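Local structure of ABC transporter ATP-binding protein (Leptospira interrogans serovar Copenhageni, 4HZI) at residues S33-K39 and S52-K58; L79-M83 and L106-I112; L195-C201 and T226-H232. The protein serves as the ATPase subunit of an orphan ABC transporter involved in manganese utilization and tolerance, probably binding and hydrolysing ATP. All coordinates share one frame; numbering follows the deposited sequence.

Interaction 1 of 3, residues S33-K39 and S52-K58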
loop_
_atom_site.group_PDB
_atom_site.type_symbol
_atom_site.label_atom_id
_atom_site.label_comp_id
_atom_site.label_asym_id
_atom_site.label_seq_id
_atom_site.Cartn_x
_atom_site.Cartn_y
_atom_site.Cartn_z
ATOM N N SER A 33 4.505 -6.351 -32.951
ATOM C CA SER A 33 3.612 -6.669 -31.821
ATOM C C SER A 33 4.373 -7.646 -30.918
ATOM O O SER A 33 4.732 -8.729 -31.361
ATOM C CB SER A 33 2.335 -7.323 -32.311
ATOM O OG SER A 33 1.559 -7.752 -31.187
ATOM N N LEU A 34 4.644 -7.271 -29.675
ATOM C CA LEU A 34 5.499 -8.102 -28.801
ATOM C C LEU A 34 4.597 -9.005 -27.906
ATOM O O LEU A 34 4.814 -10.172 -27.812
ATOM C CB LEU A 34 6.430 -7.226 -27.952
ATOM C CG LEU A 34 7.509 -7.957 -27.163
ATOM C CD1 LEU A 34 8.777 -7.096 -26.985
ATOM C CD2 LEU A 34 6.942 -8.352 -25.814
ATOM N N LEU A 35 3.631 -8.418 -27.240
ATOM C CA LEU A 35 2.630 -9.175 -26.456
ATOM C C LEU A 35 1.233 -8.854 -26.986
ATOM O O LEU A 35 0.855 -7.678 -27.169
ATOM C CB LEU A 35 2.703 -8.802 -24.997
ATOM C CG LEU A 35 1.696 -9.545 -24.095
ATOM C CD1 LEU A 35 2.052 -11.021 -24.041
ATOM C CD2 LEU A 35 1.606 -8.976 -22.704
ATOM N N SER A 36 0.441 -9.893 -27.239
ATOM C CA SER A 36 -0.928 -9.651 -27.639
ATOM C C SER A 36 -1.864 -10.647 -26.978
ATOM O O SER A 36 -1.554 -11.829 -26.919
ATOM C CB SER A 36 -1.133 -9.690 -29.127
ATOM O OG SER A 36 -0.820 -10.916 -29.673
ATOM N N LEU A 37 -2.955 -10.109 -26.462
ATOM C CA LEU A 37 -4.047 -10.906 -25.900
ATOM C C LEU A 37 -5.291 -10.568 -26.711
ATOM O O LEU A 37 -5.627 -9.392 -26.896
ATOM C CB LEU A 37 -4.288 -10.545 -24.463
ATOM C CG LEU A 37 -3.299 -11.123 -23.447
ATOM C CD1 LEU A 37 -1.915 -10.484 -23.553
ATOM C CD2 LEU A 37 -3.827 -10.978 -22.057
ATOM N N GLU A 38 -5.947 -11.598 -27.212
ATOM C CA GLU A 38 -7.214 -11.430 -27.946
ATOM C C GLU A 38 -8.314 -12.289 -27.281
ATOM O O GLU A 38 -8.218 -13.515 -27.304
ATOM C CB GLU A 38 -7.015 -11.901 -29.378
ATOM C CG GLU A 38 -5.982 -11.076 -30.126
ATOM C CD GLU A 38 -5.851 -11.474 -31.588
ATOM O OE1 GLU A 38 -5.561 -12.656 -31.880
ATOM O OE2 GLU A 38 -6.024 -10.592 -32.443
ATOM N N LYS A 39 -9.259 -11.600 -26.650
ATOM C CA LYS A 39 -10.422 -12.165 -25.997
ATOM C C LYS A 39 -10.044 -13.232 -24.993
ATOM O O LYS A 39 -10.655 -14.307 -24.947
ATOM C CB LYS A 39 -11.368 -12.765 -27.037
ATOM C CG LYS A 39 -11.917 -11.749 -28.018
ATOM C CD LYS A 39 -12.855 -12.448 -29.002
ATOM C CE LYS A 39 -13.043 -11.631 -30.268
ATOM N NZ LYS A 39 -13.602 -10.272 -29.991
ATOM N N SER A 52 -12.797 -11.936 -21.601
ATOM C CA SER A 52 -12.520 -11.467 -22.968
ATOM C C SER A 52 -11.521 -10.287 -22.977
ATOM O O SER A 52 -11.754 -9.216 -23.573
ATOM C CB SER A 52 -13.854 -11.098 -23.670
ATOM O OG SER A 52 -13.630 -10.898 -25.048
ATOM N N VAL A 53 -10.398 -10.504 -22.306
ATOM C CA VAL A 53 -9.376 -9.454 -22.126
ATOM C C VAL A 53 -8.582 -9.308 -23.420
ATOM O O VAL A 53 -8.047 -10.255 -23.969
ATOM C CB VAL A 53 -8.453 -9.811 -20.929
ATOM C CG1 VAL A 53 -7.232 -8.873 -20.852
ATOM C CG2 VAL A 53 -9.215 -9.684 -19.653
ATOM N N SER A 54 -8.556 -8.071 -23.932
ATOM C CA SER A 54 -7.843 -7.781 -25.151
ATOM C C SER A 54 -6.979 -6.517 -24.983
ATOM O O SER A 54 -7.447 -5.464 -24.529
ATOM C CB SER A 54 -8.856 -7.567 -26.287
ATOM O OG SER A 54 -9.496 -8.792 -26.625
ATOM N N PHE A 55 -5.714 -6.653 -25.331
ATOM C CA PHE A 55 -4.816 -5.530 -25.435
ATOM C C PHE A 55 -3.528 -5.965 -26.115
ATOM O O PHE A 55 -3.314 -7.142 -26.398
ATOM C CB PHE A 55 -4.563 -4.843 -24.086
ATOM C CG PHE A 55 -3.785 -5.649 -23.078
ATOM C CD1 PHE A 55 -2.372 -5.572 -22.979
ATOM C CD2 PHE A 55 -4.481 -6.421 -22.149
ATOM C CE1 PHE A 55 -1.698 -6.286 -21.991
ATOM C CE2 PHE A 55 -3.792 -7.135 -21.158
ATOM C CZ PHE A 55 -2.415 -7.056 -21.076
ATOM N N GLU A 56 -2.637 -5.024 -26.391
ATOM C CA GLU A 56 -1.357 -5.441 -26.959
ATOM C C GLU A 56 -0.255 -4.451 -26.602
ATOM O O GLU A 56 -0.562 -3.317 -26.278
ATOM C CB GLU A 56 -1.444 -5.653 -28.458
ATOM C CG GLU A 56 -1.605 -4.439 -29.319
ATOM C CD GLU A 56 -0.583 -4.397 -30.472
ATOM O OE1 GLU A 56 0.100 -5.425 -30.799
ATOM O OE2 GLU A 56 -0.449 -3.301 -31.061
ATOM N N ILE A 57 0.986 -4.931 -26.578
ATOM C CA ILE A 57 2.127 -4.076 -26.234
ATOM C C ILE A 57 3.128 -4.310 -27.366
ATOM O O ILE A 57 3.480 -5.449 -27.694
ATOM C CB ILE A 57 2.783 -4.452 -24.866
ATOM C CG1 ILE A 57 1.754 -4.437 -23.727
ATOM C CG2 ILE A 57 3.984 -3.538 -24.582
ATOM C CD1 ILE A 57 2.271 -4.944 -22.391
ATOM N N LYS A 58 3.586 -3.218 -27.986
ATOM C CA LYS A 58 4.582 -3.331 -29.049
ATOM C C LYS A 58 5.970 -3.189 -28.455
ATOM O O LYS A 58 6.138 -2.703 -27.323
ATOM C CB LYS A 58 4.347 -2.229 -30.072
ATOM C CG LYS A 58 2.928 -2.222 -30.616
ATOM C CD LYS A 58 2.919 -1.771 -32.053
ATOM C CE LYS A 58 1.522 -1.789 -32.639
ATOM N NZ LYS A 58 0.630 -0.871 -31.893
#
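Leu-34 and Leu-35 both give their backbone N-H to the carbonyl of Ile-57, with Leu-34 N 2.9 Å and Leu-35 N 3.0 Å from Ile-57 O. The two donors lie in the plane of that carbonyl, and sharing it makes a classic beta bulge, which shifts the register by one residue. Past the bulge, paired antiparallel bonds resume. Ile-57 N returns a bond to Leu-35 O at 2.8 Å, and Leu-37 N meets Phe-55 O at 3.0 Å, almost straight (177° at the hydrogen). The reciprocal bond from Phe-55 N to Leu-37 O is more bent. At the far end a side chain replaces a backbone acceptor: Lys-39 N donates to Ser-54 OG at 2.8 Å.

On the face that carries Glu-56, side chains add a further tie at the Ser-33 end. Ser-33 OG donates to Glu-56 OE1 at 2.8 Å, and the other carboxylate oxygen, OE2, forms a salt bridge with Lys-58 NZ in which the hydrogen bond is weak. Glu-56 CG sits between the backbone N and the carbonyl carbon (chi1 70°), and a bend at chi2 brings the carboxylate round to Ser-33. The two contacts together probably restrict the carboxylate.

Leu-35, Leu-37, Phe-55 and Ile-57 project from the other face of the sheet. There Leu-37 CD2 lies alongside Phe-55, 3.9 Å from CE2, and Leu-35 CD2 touches Ile-57 CD1 at 4.1 Å.

Segment 33-39 is the inner partner, also bonded through Leu-34, Ser-36 and Glu-38 to Phe-94, Arg-92 and Thr-90. In this antiparallel sheet, characteristic of the ABC beta subdomain, strand 53-58 is outermost; Leu-37 and Phe-55 pack on Leu-76 of helix 73-80, and Leu-35 reaches Phe-194.

Interaction 2 of 3, residues L79-M83 and L106-I112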
loop_
_atom_site.group_PDB
_atom_site.type_symbol
_atom_site.label_atom_id
_atom_site.label_comp_id
_atom_site.label_asym_id
_atom_site.label_seq_id
_atom_site.Cartn_x
_atom_site.Cartn_y
_atom_site.Cartn_z
ATOM N N LEU A 79 -1.297 -15.585 -15.923
ATOM C CA LEU A 79 -1.599 -16.076 -17.228
ATOM C C LEU A 79 -0.529 -15.625 -18.203
ATOM O O LEU A 79 -0.001 -16.413 -18.980
ATOM C CB LEU A 79 -2.999 -15.604 -17.602
ATOM C CG LEU A 79 -3.649 -16.277 -18.797
ATOM C CD1 LEU A 79 -5.158 -16.173 -18.747
ATOM C CD2 LEU A 79 -3.126 -15.677 -20.101
ATOM N N ILE A 80 -0.153 -14.333 -18.148
ATOM C CA ILE A 80 0.952 -13.872 -19.014
ATOM C C ILE A 80 2.292 -14.618 -18.749
ATOM O O ILE A 80 3.052 -14.876 -19.678
ATOM C CB ILE A 80 1.097 -12.330 -18.908
ATOM C CG1 ILE A 80 -0.156 -11.654 -19.463
ATOM C CG2 ILE A 80 2.330 -11.823 -19.647
ATOM C CD1 ILE A 80 -0.328 -10.191 -19.157
ATOM N N TYR A 81 2.525 -15.063 -17.514
ATOM C CA TYR A 81 3.753 -15.748 -17.152
ATOM C C TYR A 81 3.653 -17.264 -17.332
ATOM O O TYR A 81 4.568 -18.004 -16.949
ATOM C CB TYR A 81 4.143 -15.376 -15.717
ATOM C CG TYR A 81 5.604 -15.586 -15.362
ATOM C CD1 TYR A 81 6.627 -15.066 -16.152
ATOM C CD2 TYR A 81 5.966 -16.313 -14.227
ATOM C CE1 TYR A 81 7.980 -15.269 -15.821
ATOM C CE2 TYR A 81 7.301 -16.481 -13.878
ATOM C CZ TYR A 81 8.302 -15.966 -14.680
ATOM O OH TYR A 81 9.631 -16.173 -14.335
ATOM N N GLY A 82 2.559 -17.732 -17.918
ATOM C CA GLY A 82 2.366 -19.165 -18.233
ATOM C C GLY A 82 2.067 -20.063 -17.034
ATOM O O GLY A 82 2.331 -21.291 -17.085
ATOM N N MET A 83 1.539 -19.482 -15.958
ATOM C CA MET A 83 1.272 -20.232 -14.709
ATOM C C MET A 83 -0.130 -20.835 -14.698
ATOM O O MET A 83 -0.377 -21.826 -13.993
ATOM C CB MET A 83 1.449 -19.379 -13.448
ATOM C CG MET A 83 2.854 -18.887 -13.118
ATOM S SD MET A 83 3.927 -20.045 -12.218
ATOM C CE MET A 83 2.899 -20.446 -10.805
ATOM N N LEU A 106 9.298 -19.615 -22.500
ATOM C CA LEU A 106 8.543 -18.373 -22.297
ATOM C C LEU A 106 9.089 -17.597 -21.113
ATOM O O LEU A 106 9.461 -16.442 -21.254
ATOM C CB LEU A 106 7.082 -18.695 -22.052
ATOM C CG LEU A 106 6.182 -17.507 -21.821
ATOM C CD1 LEU A 106 5.859 -16.928 -23.193
ATOM C CD2 LEU A 106 4.920 -17.928 -21.065
ATOM N N ARG A 107 9.188 -18.244 -19.961
ATOM C CA ARG A 107 9.655 -17.591 -18.736
ATOM C C ARG A 107 11.081 -17.043 -18.750
ATOM O O ARG A 107 11.368 -16.042 -18.107
ATOM C CB ARG A 107 9.435 -18.513 -17.546
ATOM C CG ARG A 107 7.956 -18.851 -17.378
ATOM C CD ARG A 107 7.521 -18.999 -15.933
ATOM N NE ARG A 107 7.240 -20.383 -15.575
ATOM C CZ ARG A 107 6.043 -20.889 -15.296
ATOM N NH1 ARG A 107 4.954 -20.139 -15.315
ATOM N NH2 ARG A 107 5.939 -22.170 -14.977
ATOM N N LYS A 108 11.977 -17.686 -19.473
ATOM C CA LYS A 108 13.311 -17.126 -19.710
ATOM C C LYS A 108 13.196 -15.779 -20.418
ATOM O O LYS A 108 13.987 -14.874 -20.187
ATOM C CB LYS A 108 14.140 -18.103 -20.553
ATOM C CG LYS A 108 15.452 -17.537 -21.077
ATOM C CD LYS A 108 16.335 -18.621 -21.690
ATOM C CE LYS A 108 17.793 -18.169 -21.771
ATOM N NZ LYS A 108 18.612 -19.040 -22.662
ATOM N N ARG A 109 12.195 -15.639 -21.280
ATOM C CA ARG A 109 11.986 -14.395 -22.051
ATOM C C ARG A 109 11.164 -13.242 -21.411
ATOM O O ARG A 109 11.066 -12.147 -21.985
ATOM C CB ARG A 109 11.408 -14.756 -23.404
ATOM C CG ARG A 109 12.258 -15.827 -24.101
ATOM C CD ARG A 109 11.502 -16.451 -25.243
ATOM N NE ARG A 109 11.100 -15.454 -26.230
ATOM C CZ ARG A 109 10.360 -15.733 -27.300
ATOM N NH1 ARG A 109 9.948 -16.987 -27.519
ATOM N NH2 ARG A 109 10.039 -14.766 -28.152
ATOM N N ILE A 110 10.575 -13.486 -20.255
ATOM C CA ILE A 110 9.776 -12.501 -19.536
ATOM C C ILE A 110 10.378 -12.278 -18.162
ATOM O O ILE A 110 10.409 -13.208 -17.346
ATOM C CB ILE A 110 8.333 -12.964 -19.367
ATOM C CG1 ILE A 110 7.688 -13.248 -20.728
ATOM C CG2 ILE A 110 7.537 -11.903 -18.616
ATOM C CD1 ILE A 110 6.201 -13.664 -20.645
ATOM N N GLY A 111 10.890 -11.070 -17.901
ATOM C CA GLY A 111 11.380 -10.737 -16.556
ATOM C C GLY A 111 10.234 -10.387 -15.641
ATOM O O GLY A 111 9.278 -9.772 -16.080
ATOM N N ILE A 112 10.315 -10.771 -14.376
ATOM C CA ILE A 112 9.313 -10.421 -13.399
ATOM C C ILE A 112 9.934 -9.741 -12.228
ATOM O O ILE A 112 10.915 -10.261 -11.659
ATOM C CB ILE A 112 8.611 -11.647 -12.770
ATOM C CG1 ILE A 112 7.964 -12.509 -13.826
ATOM C CG2 ILE A 112 7.576 -11.173 -11.730
ATOM C CD1 ILE A 112 6.754 -11.868 -14.454
HETATM O O HOH W 1 11.503 -14.904 -15.649
#
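Arg-107 NH1 donates to Tyr-81 O at 2.7 Å, gripping the carbonyl just where helix 73-80 ends. The bond is bent, 139° at the hydrogen, and the donor is tilted from the carbonyl plane. Two bends in the arginine chain, at chi2 and chi3, fold it across Tyr-81 at about a right angle, which lays CD over one face of the ring, 3.4 Å from its centroid, while the guanidinium goes on to the backbone. Ile-112 CG1 covers the opposite face, 3.6 Å from the centroid, so the phenol is clamped between two CH-pi contacts. Tyr-81 OH meets a water at 2.6 Å that lies in the ring plane, and this water donates to Ile-110 O, linking the phenol to the start of strand 110-113. Met-83 SD comes within 3.3 Å of Arg-107 NH1. Deeper in, Leu-106 CD2 and Ile-110 CD1 pack against Ile-80 O, which accepts a hydrogen bond from Tyr-98 OH.

Gly-82, with positive phi, is the C-prime residue of a Schellman motif. Because carbonyls point out of a helix at its C-terminal end, the arginine's positive charge probably suits this site, adding an electrostatic component to an otherwise largely aromatic and aliphatic contact.

Interaction 3 of 3, residues L195-C201 and T226-H232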
loop_
_atom_site.group_PDB
_atom_site.type_symbol
_atom_site.label_atom_id
_atom_site.label_comp_id
_atom_site.label_asym_id
_atom_site.label_seq_id
_atom_site.Cartn_x
_atom_site.Cartn_y
_atom_site.Cartn_z
ATOM N N LEU A 195 9.478 -6.982 -19.543
ATOM C CA LEU A 195 9.492 -6.997 -18.098
ATOM C C LEU A 195 8.106 -6.746 -17.536
ATOM O O LEU A 195 7.387 -5.825 -17.940
ATOM C CB LEU A 195 10.422 -5.899 -17.598
ATOM C CG LEU A 195 10.451 -5.624 -16.098
ATOM C CD1 LEU A 195 10.791 -6.841 -15.243
ATOM C CD2 LEU A 195 11.513 -4.561 -15.883
ATOM N N ILE A 196 7.726 -7.557 -16.572
ATOM C CA ILE A 196 6.514 -7.281 -15.815
ATOM C C ILE A 196 6.855 -6.773 -14.426
ATOM O O ILE A 196 7.557 -7.441 -13.677
ATOM C CB ILE A 196 5.647 -8.543 -15.647
ATOM C CG1 ILE A 196 5.258 -9.157 -16.975
ATOM C CG2 ILE A 196 4.416 -8.179 -14.836
ATOM C CD1 ILE A 196 4.510 -10.498 -16.838
ATOM N N MET A 197 6.399 -5.571 -14.081
ATOM C CA MET A 197 6.585 -5.042 -12.745
ATOM C C MET A 197 5.232 -5.041 -12.017
ATOM O O MET A 197 4.355 -4.229 -12.277
ATOM C CB MET A 197 7.166 -3.645 -12.775
ATOM C CG MET A 197 8.610 -3.672 -13.251
ATOM S SD MET A 197 9.260 -2.026 -13.288
ATOM C CE MET A 197 8.916 -1.699 -15.008
ATOM N N ASP A 198 5.083 -6.001 -11.124
ATOM C CA ASP A 198 3.827 -6.284 -10.464
ATOM C C ASP A 198 3.779 -5.581 -9.106
ATOM O O ASP A 198 4.347 -6.090 -8.132
ATOM C CB ASP A 198 3.729 -7.819 -10.302
ATOM C CG ASP A 198 2.379 -8.288 -9.775
ATOM O OD1 ASP A 198 1.438 -7.466 -9.671
ATOM O OD2 ASP A 198 2.279 -9.511 -9.476
ATOM N N GLU A 199 3.193 -4.383 -9.056
ATOM C CA GLU A 199 3.035 -3.625 -7.811
ATOM C C GLU A 199 4.421 -3.341 -7.177
ATOM O O GLU A 199 4.615 -3.596 -5.986
ATOM C CB GLU A 199 2.186 -4.449 -6.829
ATOM C CG GLU A 199 0.751 -4.620 -7.303
ATOM C CD GLU A 199 -0.106 -3.403 -6.995
ATOM O OE1 GLU A 199 0.459 -2.368 -6.542
ATOM O OE2 GLU A 199 -1.339 -3.472 -7.199
ATOM N N PRO A 200 5.402 -2.908 -7.991
ATOM C CA PRO A 200 6.766 -2.740 -7.509
ATOM C C PRO A 200 6.896 -1.694 -6.401
ATOM O O PRO A 200 7.892 -1.741 -5.680
ATOM C CB PRO A 200 7.505 -2.248 -8.743
ATOM C CG PRO A 200 6.473 -1.487 -9.486
ATOM C CD PRO A 200 5.248 -2.358 -9.343
ATOM N N CYS A 201 5.915 -0.798 -6.220
ATOM C CA CYS A 201 6.020 0.181 -5.119
ATOM C C CYS A 201 5.409 -0.303 -3.795
ATOM O O CYS A 201 5.293 0.474 -2.840
ATOM C CB CYS A 201 5.435 1.514 -5.498
ATOM S SG CYS A 201 6.407 2.308 -6.808
ATOM N N THR A 226 10.908 -2.912 -22.926
ATOM C CA THR A 226 9.437 -3.093 -23.064
ATOM C C THR A 226 8.925 -3.529 -21.692
ATOM O O THR A 226 9.541 -4.392 -21.059
ATOM C CB THR A 226 9.063 -4.165 -24.113
ATOM O OG1 THR A 226 9.679 -3.860 -25.366
ATOM C CG2 THR A 226 7.562 -4.176 -24.358
ATOM N N SER A 227 7.821 -2.948 -21.244
ATOM C CA SER A 227 7.310 -3.259 -19.925
ATOM C C SER A 227 5.815 -3.155 -19.743
ATOM O O SER A 227 5.138 -2.416 -20.437
ATOM C CB SER A 227 8.031 -2.429 -18.854
ATOM O OG SER A 227 7.583 -1.117 -18.792
ATOM N N LEU A 228 5.364 -3.861 -18.713
ATOM C CA LEU A 228 3.999 -3.845 -18.235
ATOM C C LEU A 228 4.058 -3.600 -16.753
ATOM O O LEU A 228 4.632 -4.359 -16.039
ATOM C CB LEU A 228 3.311 -5.191 -18.502
ATOM C CG LEU A 228 1.890 -5.363 -17.993
ATOM C CD1 LEU A 228 0.921 -4.386 -18.635
ATOM C CD2 LEU A 228 1.384 -6.781 -18.272
ATOM N N TYR A 229 3.478 -2.515 -16.317
ATOM C CA TYR A 229 3.509 -2.039 -14.942
ATOM C C TYR A 229 2.121 -2.207 -14.366
ATOM O O TYR A 229 1.136 -1.643 -14.872
ATOM C CB TYR A 229 3.899 -0.576 -14.948
ATOM C CG TYR A 229 4.255 0.068 -13.626
ATOM C CD1 TYR A 229 3.263 0.556 -12.764
ATOM C CD2 TYR A 229 5.587 0.237 -13.237
ATOM C CE1 TYR A 229 3.602 1.175 -11.568
ATOM C CE2 TYR A 229 5.918 0.863 -12.045
ATOM C CZ TYR A 229 4.932 1.294 -11.202
ATOM O OH TYR A 229 5.268 1.906 -10.025
ATOM N N ILE A 230 2.032 -2.956 -13.285
ATOM C CA ILE A 230 0.735 -3.263 -12.672
ATOM C C ILE A 230 0.577 -2.557 -11.342
ATOM O O ILE A 230 1.406 -2.694 -10.446
ATOM C CB ILE A 230 0.635 -4.784 -12.469
ATOM C CG1 ILE A 230 0.764 -5.477 -13.856
ATOM C CG2 ILE A 230 -0.713 -5.184 -11.836
ATOM C CD1 ILE A 230 1.802 -6.485 -13.848
ATOM N N THR A 231 -0.524 -1.819 -11.203
ATOM C CA THR A 231 -0.788 -1.031 -10.022
ATOM C C THR A 231 -2.276 -0.809 -9.794
ATOM O O THR A 231 -3.108 -0.940 -10.713
ATOM C CB THR A 231 -0.051 0.342 -10.081
ATOM O OG1 THR A 231 -0.206 1.028 -8.848
ATOM C CG2 THR A 231 -0.575 1.185 -11.188
ATOM N N HIS A 232 -2.590 -0.470 -8.547
ATOM C CA HIS A 232 -3.898 0.079 -8.189
ATOM C C HIS A 232 -3.813 1.529 -7.771
ATOM O O HIS A 232 -4.815 2.113 -7.405
ATOM C CB HIS A 232 -4.629 -0.754 -7.144
ATOM C CG HIS A 232 -4.013 -0.718 -5.784
ATOM N ND1 HIS A 232 -3.012 -1.587 -5.428
ATOM C CD2 HIS A 232 -4.298 0.007 -4.673
ATOM C CE1 HIS A 232 -2.669 -1.377 -4.167
ATOM N NE2 HIS A 232 -3.417 -0.407 -3.690
#
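Backbone bonds join Leu-195 and Met-197 to Thr-226, Leu-228 and Ile-230 in a parallel ladder. Leu-195 O receives Leu-228 N at 2.9 Å, and Met-197 O receives Ile-230 N at 2.8 Å. The last rung, from Glu-199 N to Ile-230 O, is more bent (137° at the hydrogen).

Among apolar contacts, Ile-196 CG2 and Ile-230 CD1 pack tightly at 3.3 Å on one face of the sheet. On the other, Pro-200 CD lies over one face of the Tyr-229 ring, and Pro-200 CG is 3.5 Å from Tyr-229 CE2; Met-197 makes an oblique Met-aromatic contact with it.

Among polar side chains, His-232 ND1 donates to Glu-199 OE2 at 3.1 Å, nearly straight; the acceptor oxygen lies in the imidazole plane and is met on its syn side, with the donor tilted from the carboxylate plane. A bend at chi2 turns the glutamate towards His-232. Residues 194-198, followed by Glu-199, are consistent with a Walker B motif, and His-232 with the switch histidine of ABC ATPases.

The two strands belong to a beta-alpha-beta unit whose helix 206-222 packs against Met-197, Pro-200 and Tyr-229. On the opposite face Ile-196 and Ile-230 meet helix 73-80, while strands 110-113 and 62-67 flank the pair.

Overall arrangement
Interaction 3 is the buried core, its centre about 3 Å from that of the chain; interactions 1 and 2 lie farther out, at about 15 and 11 Å, and are only partly buried. Interactions 2 and 3 share the mixed sheet, where strand 110-113 is next to strand 194-198 and Gly-111 O probably accepts from Ile-196 N. Interaction 1 belongs to the separate antiparallel sheet, meeting the others through packing: Ile-80 touches Leu-35 and Phe-55, and Thr-226 touches Ile-57. Strand ladders dominate interactions 1 and 3, the first edged by a partly exposed serine-carboxylate-lysine chain, whereas interaction 2 has side chains closing round a helix end.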